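PDB 5J6Q: cell wall binding protein cwp8 from Peptoclostridium difficile, which probably sits in the cell wall as a surface-layer protein, held there through its three CWB2 cell wall-binding modules. Local coordinates for residues A[297-302]-A[352-357]; A[303-308]-A[536-541]. One frame throughout, in Å; residues are numbered along the deposited sequence.

Contact 1: residues A[297-302]-A[352-357]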
ATOM      1  N   THR A 297     -18.775  -1.513   5.038  1.00 40.54           N
ATOM      2  CA  THR A 297     -18.375  -0.162   5.513  1.00 37.78           C
ATOM      3  C   THR A 297     -18.957   0.042   6.900  1.00 33.07           C
ATOM      4  O   THR A 297     -18.213   0.482   7.799  1.00 34.32           O
ATOM      5  CB  THR A 297     -18.877   0.924   4.579  1.00 35.63           C
ATOM      6  OG1 THR A 297     -18.272   0.680   3.293  1.00 37.24           O
ATOM      7  CG2 THR A 297     -18.566   2.342   5.094  1.00 27.50           C
ATOM      8  N   ALA A 298     -20.237  -0.298   7.133  1.00 34.37           N
ATOM      9  CA  ALA A 298     -20.876  -0.106   8.489  1.00 37.50           C
ATOM     10  C   ALA A 298     -20.097  -0.882   9.606  1.00 39.16           C
ATOM     11  O   ALA A 298     -19.857  -0.336  10.708  1.00 35.38           O
ATOM     12  CB  ALA A 298     -22.358  -0.513   8.463  1.00 34.11           C
ATOM     13  N   VAL A 299     -19.630  -2.112   9.289  1.00 39.77           N
ATOM     14  CA  VAL A 299     -18.756  -2.837  10.234  1.00 41.89           C
ATOM     15  C   VAL A 299     -17.437  -2.093  10.469  1.00 44.89           C
ATOM     16  O   VAL A 299     -16.953  -2.003  11.623  1.00 43.29           O
ATOM     17  CB  VAL A 299     -18.458  -4.270   9.709  1.00 45.92           C
ATOM     18  CG1 VAL A 299     -17.544  -5.001  10.693  1.00 40.48           C
ATOM     19  CG2 VAL A 299     -19.781  -5.080   9.475  1.00 36.57           C
ATOM     20  N   GLU A 300     -16.796  -1.566   9.381  1.00 45.58           N
ATOM     21  CA  GLU A 300     -15.530  -0.832   9.585  1.00 44.06           C
ATOM     22  C   GLU A 300     -15.720   0.420  10.440  1.00 41.58           C
ATOM     23  O   GLU A 300     -14.789   0.741  11.206  1.00 39.45           O
ATOM     24  CB  GLU A 300     -14.799  -0.453   8.260  1.00 44.48           C
ATOM     25  CG  GLU A 300     -14.375  -1.682   7.447  1.00 48.37           C
ATOM     26  CD  GLU A 300     -13.459  -2.635   8.272  1.00 56.01           C
ATOM     27  OE1 GLU A 300     -12.448  -2.176   8.765  1.00 57.61           O
ATOM     28  OE2 GLU A 300     -13.782  -3.819   8.427  1.00 61.45           O
ATOM     29  N   VAL A 301     -16.867   1.128  10.341  1.00 35.03           N
ATOM     30  CA  VAL A 301     -17.104   2.249  11.269  1.00 36.71           C
ATOM     31  C   VAL A 301     -17.216   1.651  12.699  1.00 41.21           C
ATOM     32  O   VAL A 301     -16.610   2.184  13.640  1.00 36.48           O
ATOM     33  CB  VAL A 301     -18.381   3.084  10.970  1.00 37.63           C
ATOM     34  CG1 VAL A 301     -18.736   4.059  12.116  1.00 29.23           C
ATOM     35  CG2 VAL A 301     -18.149   3.871   9.677  1.00 38.06           C
ATOM     36  N   SER A 302     -17.962   0.558  12.843  1.00 40.11           N
ATOM     37  CA  SER A 302     -18.129  -0.066  14.164  1.00 44.88           C
ATOM     38  C   SER A 302     -16.755  -0.476  14.733  1.00 44.89           C
ATOM     39  O   SER A 302     -16.470  -0.199  15.909  1.00 42.54           O
ATOM     40  CB  SER A 302     -19.067  -1.262  14.097  1.00 43.22           C
ATOM     41  OG  SER A 302     -19.442  -1.645  15.407  1.00 47.11           O
ATOM     42  N   GLU A 352     -24.212  -9.792  11.647  1.00 51.12           N
ATOM     43  CA  GLU A 352     -24.471 -10.667  12.784  1.00 52.55           C
ATOM     44  C   GLU A 352     -23.173 -10.848  13.512  1.00 53.70           C
ATOM     45  O   GLU A 352     -23.109 -10.679  14.744  1.00 54.25           O
ATOM     46  CB  GLU A 352     -25.033 -12.026  12.261  1.00 56.25           C
ATOM     47  CG  GLU A 352     -25.070 -13.120  13.318  1.00 63.78           C
ATOM     48  CD  GLU A 352     -25.766 -14.365  12.803  1.00 68.65           C
ATOM     49  OE1 GLU A 352     -25.232 -14.980  11.877  1.00 76.42           O
ATOM     50  OE2 GLU A 352     -26.845 -14.696  13.301  1.00 70.87           O
ATOM     51  N   ALA A 353     -22.104 -11.149  12.749  1.00 52.27           N
ATOM     52  CA  ALA A 353     -20.755 -11.318  13.293  1.00 46.81           C
ATOM     53  C   ALA A 353     -20.292 -10.070  14.015  1.00 45.82           C
ATOM     54  O   ALA A 353     -19.618 -10.219  15.030  1.00 43.85           O
ATOM     55  CB  ALA A 353     -19.772 -11.692  12.172  1.00 41.87           C
ATOM     56  N   GLU A 354     -20.667  -8.784  13.536  1.00 44.26           N
ATOM     57  CA  GLU A 354     -20.182  -7.546  14.236  1.00 39.73           C
ATOM     58  C   GLU A 354     -21.039  -7.377  15.462  1.00 38.86           C
ATOM     59  O   GLU A 354     -20.552  -6.877  16.483  1.00 41.85           O
ATOM     60  CB  GLU A 354     -20.218  -6.238  13.343  1.00 34.11           C
ATOM     61  CG  GLU A 354     -19.826  -4.961  14.066  1.00 39.01           C
ATOM     62  CD  GLU A 354     -18.308  -4.853  14.349  1.00 45.76           C
ATOM     63  OE1 GLU A 354     -17.905  -3.805  14.799  1.00 42.61           O
ATOM     64  OE2 GLU A 354     -17.539  -5.826  14.162  1.00 50.18           O
ATOM     65  N   ILE A 355     -22.324  -7.745  15.389  1.00 42.36           N
ATOM     66  CA  ILE A 355     -23.145  -7.714  16.639  1.00 43.27           C
ATOM     67  C   ILE A 355     -22.430  -8.510  17.817  1.00 46.00           C
ATOM     68  O   ILE A 355     -22.292  -8.012  18.933  1.00 46.15           O
ATOM     69  CB  ILE A 355     -24.496  -8.396  16.438  1.00 46.54           C
ATOM     70  CG1 ILE A 355     -25.271  -7.667  15.328  1.00 44.70           C
ATOM     71  CG2 ILE A 355     -25.364  -8.378  17.851  1.00 41.34           C
ATOM     72  CD1 ILE A 355     -25.681  -6.343  15.817  1.00 44.03           C
ATOM     73  N   LEU A 356     -21.972  -9.715  17.524  1.00 53.45           N
ATOM     74  CA  LEU A 356     -21.323 -10.540  18.556  1.00 58.42           C
ATOM     75  C   LEU A 356     -20.093  -9.914  19.086  1.00 54.09           C
ATOM     76  O   LEU A 356     -19.860  -9.860  20.284  1.00 55.58           O
ATOM     77  CB  LEU A 356     -20.985 -11.906  17.962  1.00 57.80           C
ATOM     78  CG  LEU A 356     -22.216 -12.717  17.540  1.00 68.95           C
ATOM     79  CD1 LEU A 356     -21.740 -14.105  17.044  1.00 70.23           C
ATOM     80  CD2 LEU A 356     -23.215 -12.892  18.684  1.00 71.99           C
ATOM     81  N   ARG A 357     -19.291  -9.384  18.196  1.00 55.52           N
ATOM     82  CA  ARG A 357     -18.012  -8.791  18.539  1.00 50.57           C
ATOM     83  C   ARG A 357     -18.155  -7.628  19.437  1.00 53.59           C
ATOM     84  O   ARG A 357     -17.407  -7.555  20.438  1.00 51.93           O
ATOM     85  CB  ARG A 357     -17.234  -8.329  17.275  1.00 55.44           C
ATOM     86  CG  ARG A 357     -15.754  -8.040  17.608  1.00 52.93           C
ATOM     87  CD  ARG A 357     -14.998  -7.214  16.536  1.00 50.66           C
ATOM     88  NE  ARG A 357     -15.607  -5.900  16.293  1.00 47.43           N
ATOM     89  CZ  ARG A 357     -15.340  -4.810  16.992  1.00 54.71           C
ATOM     90  NH1 ARG A 357     -14.458  -4.837  17.978  1.00 42.02           N
ATOM     91  NH2 ARG A 357     -15.977  -3.660  16.705  1.00 49.51           N
TER
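The guanidinium group of R357 turns an edge toward S302, whose backbone O lies near its plane, 3.6 Å from R357 NH2, a contact too long to count as a hydrogen bond. The E354 carboxylate takes another part of this edge, with its CD in the guanidinium plane. R357 NE gives OE2 of E354 a nearly straight bond of 2.9 Å on the syn side, although the donor lies 35° out of the carboxylate plane. R357 NH2 reaches OE1 in the second half of the salt bridge, but the modelled place of OE1 is less certain, and so is the weak hydrogen bond it receives from S302 OG. The E354 chain leaves anti to the backbone N and then bends at chi2 (74°), carrying the carboxylate into the space between the helices, where it meets V299 and S302. V299 suits the position beside it: its CG1 methyl covers one flank of the carboxylate, 3.6 Å from E354 OE2, and CG2 lies by E354 CB. The charge of this acid is probably offset by R357, an arginine that also pairs with D308. The two helical segments run almost parallel, at 10°, with axes 10.5 Å apart. E354 and I355 rest on L340 of strand 339-342, and A298 meets L341 of that strand, while A298 and V301 also touch helix 531-542.

Contact 2: residues A[303-308]-A[536-541]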
ATOM      1  N   LYS A 303     -15.880  -1.080  13.911  1.00 44.87           N
ATOM      2  CA  LYS A 303     -14.555  -1.386  14.463  1.00 44.29           C
ATOM      3  C   LYS A 303     -13.792  -0.144  14.912  1.00 46.60           C
ATOM      4  O   LYS A 303     -13.021  -0.221  15.870  1.00 43.97           O
ATOM      5  CB  LYS A 303     -13.740  -2.159  13.468  1.00 42.32           C
ATOM      6  CG  LYS A 303     -14.361  -3.577  13.338  1.00 41.33           C
ATOM      7  CD  LYS A 303     -13.937  -4.085  11.978  1.00 59.39           C
ATOM      8  CE  LYS A 303     -14.242  -5.552  11.757  1.00 68.28           C
ATOM      9  NZ  LYS A 303     -13.224  -6.116  10.836  1.00 68.75           N
ATOM     10  N   GLU A 304     -14.042   1.016  14.271  1.00 40.97           N
ATOM     11  CA  GLU A 304     -13.341   2.189  14.672  1.00 41.26           C
ATOM     12  C   GLU A 304     -13.896   2.685  15.970  1.00 43.16           C
ATOM     13  O   GLU A 304     -13.139   3.140  16.826  1.00 43.25           O
ATOM     14  CB  GLU A 304     -13.424   3.279  13.594  1.00 38.89           C
ATOM     15  CG  GLU A 304     -12.505   4.431  13.897  1.00 48.53           C
ATOM     16  CD  GLU A 304     -11.014   4.050  13.810  1.00 58.12           C
ATOM     17  OE1 GLU A 304     -10.642   3.148  12.975  1.00 57.67           O
ATOM     18  OE2 GLU A 304     -10.242   4.675  14.563  1.00 51.79           O
ATOM     19  N   ARG A 305     -15.213   2.583  16.144  1.00 42.42           N
ATOM     20  CA  ARG A 305     -15.840   3.067  17.355  1.00 47.08           C
ATOM     21  C   ARG A 305     -15.666   2.131  18.561  1.00 49.73           C
ATOM     22  O   ARG A 305     -15.541   2.637  19.677  1.00 49.62           O
ATOM     23  CB  ARG A 305     -17.357   3.265  17.116  1.00 47.37           C
ATOM     24  CG  ARG A 305     -17.573   4.327  16.033  1.00 47.52           C
ATOM     25  CD  ARG A 305     -19.032   4.650  15.812  1.00 46.11           C
ATOM     26  NE  ARG A 305     -19.688   5.048  17.057  1.00 40.78           N
ATOM     27  CZ  ARG A 305     -20.931   4.739  17.348  1.00 39.64           C
ATOM     28  NH1 ARG A 305     -21.457   5.126  18.513  1.00 50.86           N
ATOM     29  NH2 ARG A 305     -21.679   4.065  16.483  1.00 43.38           N
ATOM     30  N   PHE A 306     -15.675   0.798  18.373  1.00 48.86           N
ATOM     31  CA  PHE A 306     -15.605  -0.055  19.565  1.00 50.56           C
ATOM     32  C   PHE A 306     -14.627  -1.222  19.550  1.00 49.60           C
ATOM     33  O   PHE A 306     -14.542  -1.982  18.589  1.00 47.86           O
ATOM     34  CB  PHE A 306     -16.967  -0.691  19.875  1.00 49.54           C
ATOM     35  CG  PHE A 306     -18.156   0.251  19.822  1.00 52.53           C
ATOM     36  CD1 PHE A 306     -18.891   0.395  18.658  1.00 45.83           C
ATOM     37  CD2 PHE A 306     -18.517   0.995  20.926  1.00 49.65           C
ATOM     38  CE1 PHE A 306     -19.948   1.271  18.595  1.00 45.44           C
ATOM     39  CE2 PHE A 306     -19.576   1.863  20.862  1.00 57.72           C
ATOM     40  CZ  PHE A 306     -20.295   2.003  19.683  1.00 49.69           C
ATOM     41  N   LYS A 307     -13.904  -1.341  20.664  1.00 52.30           N
ATOM     42  CA  LYS A 307     -13.028  -2.461  20.923  1.00 55.14           C
ATOM     43  C   LYS A 307     -13.982  -3.632  21.229  1.00 54.01           C
ATOM     44  O   LYS A 307     -15.149  -3.393  21.497  1.00 54.95           O
ATOM     45  CB  LYS A 307     -12.113  -2.173  22.118  1.00 56.94           C
ATOM     46  CG  LYS A 307     -11.049  -1.147  21.811  1.00 67.51           C
ATOM     47  CD  LYS A 307     -10.204  -0.869  23.086  1.00 80.96           C
ATOM     48  CE  LYS A 307      -9.230   0.291  22.927  1.00 84.59           C
ATOM     49  NZ  LYS A 307      -9.771   1.566  23.493  1.00 89.28           N
ATOM     50  N   ASP A 308     -13.524  -4.886  21.150  1.00 58.60           N
ATOM     51  CA  ASP A 308     -14.416  -6.058  21.415  1.00 60.07           C
ATOM     52  C   ASP A 308     -15.200  -5.908  22.664  1.00 56.52           C
ATOM     53  O   ASP A 308     -14.642  -5.473  23.660  1.00 55.68           O
ATOM     54  CB  ASP A 308     -13.633  -7.410  21.525  1.00 59.49           C
ATOM     55  CG  ASP A 308     -12.854  -7.670  20.270  1.00 66.20           C
ATOM     56  OD1 ASP A 308     -13.277  -7.175  19.198  1.00 69.19           O
ATOM     57  OD2 ASP A 308     -11.805  -8.347  20.349  1.00 70.11           O
ATOM     58  N   ALA A 536     -21.433   6.749   9.838  1.00 32.74           N
ATOM     59  CA  ALA A 536     -20.339   7.452  10.482  1.00 31.16           C
ATOM     60  C   ALA A 536     -20.710   8.691  11.347  1.00 31.40           C
ATOM     61  O   ALA A 536     -19.824   9.191  12.098  1.00 32.65           O
ATOM     62  CB  ALA A 536     -19.298   7.887   9.443  1.00 30.74           C
ATOM     63  N   ALA A 537     -21.894   9.190  11.315  1.00 32.28           N
ATOM     64  CA  ALA A 537     -22.119  10.397  12.087  1.00 29.80           C
ATOM     65  C   ALA A 537     -21.776  10.210  13.657  1.00 31.03           C
ATOM     66  O   ALA A 537     -21.245  11.154  14.165  1.00 30.06           O
ATOM     67  CB  ALA A 537     -23.547  10.879  11.907  1.00 26.26           C
ATOM     68  N   PRO A 538     -22.085   9.092  14.415  1.00 32.24           N
ATOM     69  CA  PRO A 538     -21.710   9.018  15.870  1.00 36.02           C
ATOM     70  C   PRO A 538     -20.232   9.004  15.990  1.00 38.47           C
ATOM     71  O   PRO A 538     -19.662   9.436  17.009  1.00 44.23           O
ATOM     72  CB  PRO A 538     -22.367   7.694  16.364  1.00 36.81           C
ATOM     73  CG  PRO A 538     -23.049   7.074  15.033  1.00 36.55           C
ATOM     74  CD  PRO A 538     -23.212   8.197  14.102  1.00 36.28           C
ATOM     75  N   LEU A 539     -19.536   8.446  14.926  1.00 38.38           N
ATOM     76  CA  LEU A 539     -18.105   8.437  14.954  1.00 36.10           C
ATOM     77  C   LEU A 539     -17.586   9.879  14.810  1.00 37.86           C
ATOM     78  O   LEU A 539     -16.742  10.338  15.641  1.00 33.72           O
ATOM     79  CB  LEU A 539     -17.583   7.485  13.888  1.00 39.11           C
ATOM     80  CG  LEU A 539     -16.116   7.721  13.555  1.00 37.84           C
ATOM     81  CD1 LEU A 539     -15.252   7.281  14.720  1.00 26.00           C
ATOM     82  CD2 LEU A 539     -15.690   6.884  12.383  1.00 24.03           C
ATOM     83  N   ALA A 540     -18.087  10.624  13.814  1.00 33.54           N
ATOM     84  CA  ALA A 540     -17.673  12.018  13.709  1.00 34.84           C
ATOM     85  C   ALA A 540     -18.123  12.789  15.005  1.00 35.34           C
ATOM     86  O   ALA A 540     -17.364  13.657  15.427  1.00 33.32           O
ATOM     87  CB  ALA A 540     -18.297  12.689  12.527  1.00 30.58           C
ATOM     88  N   ALA A 541     -19.330  12.470  15.604  1.00 32.79           N
ATOM     89  CA  ALA A 541     -19.735  13.147  16.863  1.00 39.81           C
ATOM     90  C   ALA A 541     -18.660  12.896  17.953  1.00 40.14           C
ATOM     91  O   ALA A 541     -18.240  13.863  18.629  1.00 38.85           O
ATOM     92  CB  ALA A 541     -21.061  12.597  17.373  1.00 35.77           C
TER
HETATM   93  O   HOH W   1     -18.165   6.792  18.575  1.00 47.32           O
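R305, L539 and P538 carry this contact, and R305 serves both partners with different parts of its chain. Its aliphatic stem runs past L539 in the opposite sense, with R305 CD 3.7 Å from L539 CB. Farther out, a bend at chi3 (55°) lays the guanidinium over the proline ring: P538 CB stands 3.4 Å above the plane, over its centre. The opposite face is taken by F306, whose CZ lies 3.5 Å above the plane but offset toward the rim, so the flat cation is sandwiched between two nonpolar groups. Proline fits this place in helix 531-542 because a short, compact ring can press on a flat group; its nitrogen has no hydrogen to give to the turn before, and the helix bends here. L539 suits its site by branching beyond CB: CD1 reaches the stem of E304, 4.0 Å from E304 CG, while the carboxylate of E304 turns off from the contact. With its faces covered, R305 does its polar work at the edges. NE donates to a water at 2.8 Å, lying in the guanidinium plane, which in turn makes a weak bond to P538 O; NH2 bonds the backbone O of A337. Nonpolar faces and hydrogen-bonded edges together would hold the guanidinium in place and limit its rotation, allowing a charged side chain to join two helices without a salt bridge between them.

In the fold
Contacts 1 and 2 lie about 10 Å apart, centre to centre, and both use helix 294-305: contact 1 takes its middle, contact 2 its C-terminal end and the loop beyond. Their segments alternate along the chain, in the order 297-302, 303-308, 352-357, 536-541. R357 ties them directly, through a salt bridge from NH1 to D308 OD1 (2.9 Å) and a probable hydrogen bond from NH2 to F306 O. Contact 1 stays within the first CWB2 module, whereas contact 2 joins the first to the third. Strand 286-289, just before the shared helix, lies beside strand 572-575, so strand pairing, like contact 2, brings chain near the start of the first module against the third.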